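Local coordinates for flavin reductase (Uncultured bacterium, PDB 5CHO) that reduces flavin, supplying reduced FAD to the partner halogenase of a bacterial two-component tryptophan halogenase system, at the interface of chains A and B. Coordinates in Å, arbitrary orientation; residue numbers count along the deposited sequence, not the author numbering. Chains: chain A/B, Flavin reductase.

Contact 1: the interface of chains A and B. Residues chain A 34, 41, 157-160; chain B 69-72.
A:Asp159 reaches across to chain B with its carboxylate and caps the end of strand 67-71, a contact between two copies of a flavin reductase-like domain, the split-barrel flavin reductase family. Its OD2 takes two backbone amides. B:Asp72 N donates to A:Asp159 OD2 at 3.0 Å, from above the carboxylate plane. B:Leu71 N donates to the same A:Asp159 OD2 at 3.2 Å, from the syn side. Both amides come to the same face of the carboxylate. CG lies between the backbone N and the carbonyl carbon (chi1 59°), which turns the group from the 158-159 turn toward these N-H groups. The other oxygen is held as well. A:His160 ND1 donates to A:Asp159 OD1 at 2.6 Å, with OD1 almost in the imidazole plane and met on its anti side, and B:Ser70 OG lies 3.1 Å from A:Asp159 OD1, where its hydroxyl can donate a hydrogen bond. A weak bond from A:Asp159 N to the same hydroxyl adds to this. With both oxygens engaged the carboxylate has little freedom to turn, and the ND1 bond is likely to fix the rotation of the histidine ring. B:Val69 O sits over the ring's face near CG, 3.0 Å from A:His160 ND1 but well above the ring plane; the N-H points to A:Asp159 instead. Beside it, A:Ala157 CB packs on B:Val69 CG1 at 3.6 Å. The far side of strand 67-71 is looser. Here B:Leu71 slides past A:Phe41 in the opposite direction; its CD2 methyl meets ring atom CE2 of A:Phe41 at 3.9 Å. At the start of helix 34-41, A:Ser34 OG comes to 4.2 Å from B:Leu71 CD1, a grazing contact without a polar bond. The B:Asp72 carboxylate points away from that of A:Asp159, which would ease repulsion between the like charges.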
# COMPACT_ATOMS: atom_id res chain seq x y z
N SER A 34 1.18 12.13 -16.75
CA SER A 34 1.73 11.03 -15.96
C SER A 34 2.74 11.48 -14.91
O SER A 34 2.70 11.01 -13.78
CB SER A 34 2.40 10.01 -16.89
OG SER A 34 1.45 9.22 -17.57
N PHE A 41 1.08 10.93 -6.25
CA PHE A 41 1.13 9.58 -5.68
C PHE A 41 2.35 9.39 -4.78
O PHE A 41 2.28 8.67 -3.78
CB PHE A 41 1.16 8.51 -6.78
CG PHE A 41 -0.16 8.30 -7.50
CD1 PHE A 41 -1.36 8.76 -6.97
CD2 PHE A 41 -0.19 7.61 -8.70
CE1 PHE A 41 -2.56 8.54 -7.65
CE2 PHE A 41 -1.38 7.39 -9.37
CZ PHE A 41 -2.56 7.86 -8.84
N ALA A 157 -8.02 -3.58 -13.00
CA ALA A 157 -7.80 -2.28 -12.37
C ALA A 157 -7.06 -1.36 -13.34
O ALA A 157 -5.95 -0.90 -13.06
CB ALA A 157 -7.03 -2.43 -11.08
N GLY A 158 -7.68 -1.09 -14.48
CA GLY A 158 -7.08 -0.24 -15.50
C GLY A 158 -5.84 -0.85 -16.11
O GLY A 158 -5.86 -1.99 -16.57
N ASP A 159 -4.74 -0.10 -16.11
CA ASP A 159 -3.50 -0.56 -16.74
C ASP A 159 -2.71 -1.49 -15.81
O ASP A 159 -1.61 -1.93 -16.15
CB ASP A 159 -2.65 0.63 -17.19
CG ASP A 159 -2.27 1.57 -16.05
OD1 ASP A 159 -2.12 1.11 -14.89
OD2 ASP A 159 -2.11 2.77 -16.32
N HIS A 160 -3.27 -1.77 -14.63
CA HIS A 160 -2.74 -2.77 -13.71
C HIS A 160 -3.80 -3.82 -13.44
O HIS A 160 -4.98 -3.61 -13.74
CB HIS A 160 -2.29 -2.16 -12.38
CG HIS A 160 -0.97 -1.46 -12.42
ND1 HIS A 160 -0.72 -0.37 -13.22
CD2 HIS A 160 0.17 -1.69 -11.72
CE1 HIS A 160 0.52 0.04 -13.03
NE2 HIS A 160 1.08 -0.75 -12.13
N VAL B 69 -2.81 2.76 -8.03
CA VAL B 69 -3.13 1.56 -8.79
C VAL B 69 -2.88 1.69 -10.30
O VAL B 69 -2.29 0.80 -10.91
CB VAL B 69 -4.61 1.16 -8.58
CG1 VAL B 69 -5.01 0.05 -9.53
CG2 VAL B 69 -4.83 0.76 -7.13
N SER B 70 -3.32 2.79 -10.88
CA SER B 70 -3.29 2.94 -12.33
C SER B 70 -3.18 4.42 -12.71
O SER B 70 -3.62 5.28 -11.96
CB SER B 70 -4.53 2.31 -12.96
OG SER B 70 -4.68 2.70 -14.32
N LEU B 71 -2.59 4.69 -13.87
CA LEU B 71 -2.45 6.06 -14.36
C LEU B 71 -3.46 6.34 -15.47
O LEU B 71 -3.93 7.47 -15.62
CB LEU B 71 -1.02 6.31 -14.85
CG LEU B 71 0.03 6.52 -13.76
CD1 LEU B 71 1.42 6.46 -14.35
CD2 LEU B 71 -0.16 7.85 -13.04
N ASP B 72 -3.79 5.31 -16.24
CA ASP B 72 -4.80 5.43 -17.28
C ASP B 72 -5.75 4.22 -17.28
O ASP B 72 -5.39 3.16 -17.78
CB ASP B 72 -4.16 5.57 -18.66
CG ASP B 72 -5.19 5.80 -19.76
OD1 ASP B 72 -5.83 6.88 -19.76
OD2 ASP B 72 -5.36 4.91 -20.61

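Contact 2: the interface of chains A and B. Residues chain A 100, 144-145, 172, 175, 191; chain B 39-40, 42-43, 182-183.
A:Arg172 lies across the chain B segment 39-43 and meets B:Ser183 at its tip: NH2 donates to the hydroxyl OG at 2.5 Å, short and bent (136° at H), with OG in the guanidinium plane. CG is anti to the backbone N (chi1 -170°) and the chain runs extended to NE, which carries the charged end that far. On the way CD passes B:Gly39 O, and NH1 comes to 3.1 Å from B:Gly39 O, but its N-H points elsewhere. One face of the guanidinium looks toward B:Ser43 N; the opposite face is covered near its rim by CD of A:Arg175, 3.5 Å above the plane. An alanine at A:Arg172 would probably leave B:Ser183 OG without its donor and open a gap beside B:Gly39 O and B:Ser43 CB. B:Ser43 OG packs at 3.3 Å against A:Ala145 CB. A:Asp191 OD2 accepts weakly from B:Ser183 OG and faces CE1 of B:His182, whose ring stands 79° from the carboxylate plane. Behind this shell, A:Arg175 grips A:Asp191 side-on, NH2 to OD1 at 2.9 Å, a salt bridge, with NE bonded to OD2, which steadies the carboxylate. B:His182 NE2 donates to B:Ser43 O at 2.8 Å, from above the carbonyl plane. B:Ser43 OG donates to B:Ile40 O at 2.7 Å, nearly head-on to the carbonyl. B:Ser42 OG bonds B:Gly39 O at 2.7 Å, well off the C=O direction. In the fold, the end of B helix 34-41 and the end of strand 178-182 with B:Ser183 meet the A strand ends at 145 and 172.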
# COMPACT_ATOMS: atom_id res chain seq x y z
N VAL A 100 10.14 -8.30 1.89
CA VAL A 100 10.12 -6.90 2.30
C VAL A 100 11.56 -6.46 2.51
O VAL A 100 12.30 -7.06 3.30
CB VAL A 100 9.28 -6.71 3.57
CG1 VAL A 100 9.35 -5.28 4.06
CG2 VAL A 100 7.84 -7.12 3.30
N LEU A 144 13.45 -7.95 5.63
CA LEU A 144 12.74 -7.74 6.88
C LEU A 144 11.69 -8.82 7.11
O LEU A 144 11.37 -9.15 8.25
CB LEU A 144 12.10 -6.36 6.90
CG LEU A 144 13.08 -5.19 6.76
CD1 LEU A 144 12.34 -3.86 6.87
CD2 LEU A 144 14.21 -5.28 7.78
N ALA A 145 11.15 -9.37 6.03
CA ALA A 145 10.11 -10.39 6.12
C ALA A 145 9.93 -11.19 4.82
O ALA A 145 10.26 -10.70 3.74
CB ALA A 145 8.78 -9.75 6.52
N ARG A 172 8.69 -13.23 9.92
CA ARG A 172 9.38 -11.98 10.15
C ARG A 172 10.80 -12.23 10.63
O ARG A 172 11.03 -13.09 11.48
CB ARG A 172 8.66 -11.12 11.17
CG ARG A 172 9.25 -9.75 11.23
CD ARG A 172 8.46 -8.84 12.13
NE ARG A 172 8.89 -7.46 11.97
CZ ARG A 172 8.48 -6.46 12.73
NH1 ARG A 172 7.64 -6.69 13.74
NH2 ARG A 172 8.92 -5.24 12.50
N ARG A 175 14.62 -7.18 12.96
CA ARG A 175 14.30 -5.81 12.66
C ARG A 175 15.58 -5.03 12.47
O ARG A 175 16.47 -5.06 13.32
CB ARG A 175 13.45 -5.20 13.77
CG ARG A 175 12.07 -5.79 13.84
CD ARG A 175 11.37 -5.36 15.10
NE ARG A 175 11.33 -3.90 15.23
CZ ARG A 175 10.88 -3.27 16.31
NH1 ARG A 175 10.43 -3.96 17.35
NH2 ARG A 175 10.88 -1.94 16.35
N ASP A 191 15.37 1.46 12.30
CA ASP A 191 14.58 0.56 13.12
C ASP A 191 15.51 -0.45 13.77
O ASP A 191 16.49 -0.88 13.16
CB ASP A 191 13.52 -0.15 12.27
CG ASP A 191 12.51 -0.92 13.11
OD1 ASP A 191 12.16 -0.44 14.21
OD2 ASP A 191 12.06 -2.00 12.66
N GLY B 39 2.01 -8.51 13.22
CA GLY B 39 3.40 -8.18 13.46
C GLY B 39 4.28 -8.32 12.22
O GLY B 39 5.16 -7.50 11.98
N ILE B 40 4.05 -9.38 11.44
CA ILE B 40 4.83 -9.59 10.23
C ILE B 40 4.46 -8.51 9.21
O ILE B 40 5.33 -7.89 8.61
CB ILE B 40 4.62 -10.99 9.61
CG1 ILE B 40 4.66 -12.08 10.69
CG2 ILE B 40 5.67 -11.24 8.51
CD1 ILE B 40 4.41 -13.48 10.17
N SER B 42 3.57 -5.65 9.80
CA SER B 42 4.02 -4.33 10.24
C SER B 42 5.45 -4.03 9.78
O SER B 42 5.91 -2.90 9.87
CB SER B 42 3.93 -4.20 11.76
OG SER B 42 5.00 -4.87 12.41
N SER B 43 6.14 -5.06 9.29
CA SER B 43 7.50 -4.89 8.78
C SER B 43 7.52 -4.02 7.52
O SER B 43 8.53 -3.39 7.20
CB SER B 43 8.13 -6.25 8.48
OG SER B 43 7.53 -6.84 7.34
N HIS B 182 5.29 2.11 10.93
CA HIS B 182 6.16 0.94 10.74
C HIS B 182 6.44 0.25 12.07
O HIS B 182 6.69 0.91 13.08
CB HIS B 182 7.48 1.34 10.08
CG HIS B 182 8.41 0.19 9.86
ND1 HIS B 182 9.57 0.01 10.58
CD2 HIS B 182 8.33 -0.86 9.01
CE1 HIS B 182 10.17 -1.09 10.18
NE2 HIS B 182 9.44 -1.64 9.22
N SER B 183 6.41 -1.08 12.04
CA SER B 183 6.60 -1.89 13.24
C SER B 183 5.59 -1.48 14.31
O SER B 183 5.88 -1.50 15.51
CB SER B 183 8.04 -1.79 13.76
OG SER B 183 8.87 -2.77 13.14

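The C-alpha centres of contact 1 and contact 2 lie about 27 Å apart, and both belong to one two-fold interface, so each recurs with the chains exchanged. Helix 34-41 serves both: chain A's copy borders contact 1, chain B's copy gives part of contact 2. Strand 145-157 of chain A runs between them, giving A:Ala157 at one end and A:Ala145 at the other. The same elements thus clasp the partner at separated points, an arrangement consistent with a stable homodimer, as is common in this family, although the structure alone does not prove the state in solution.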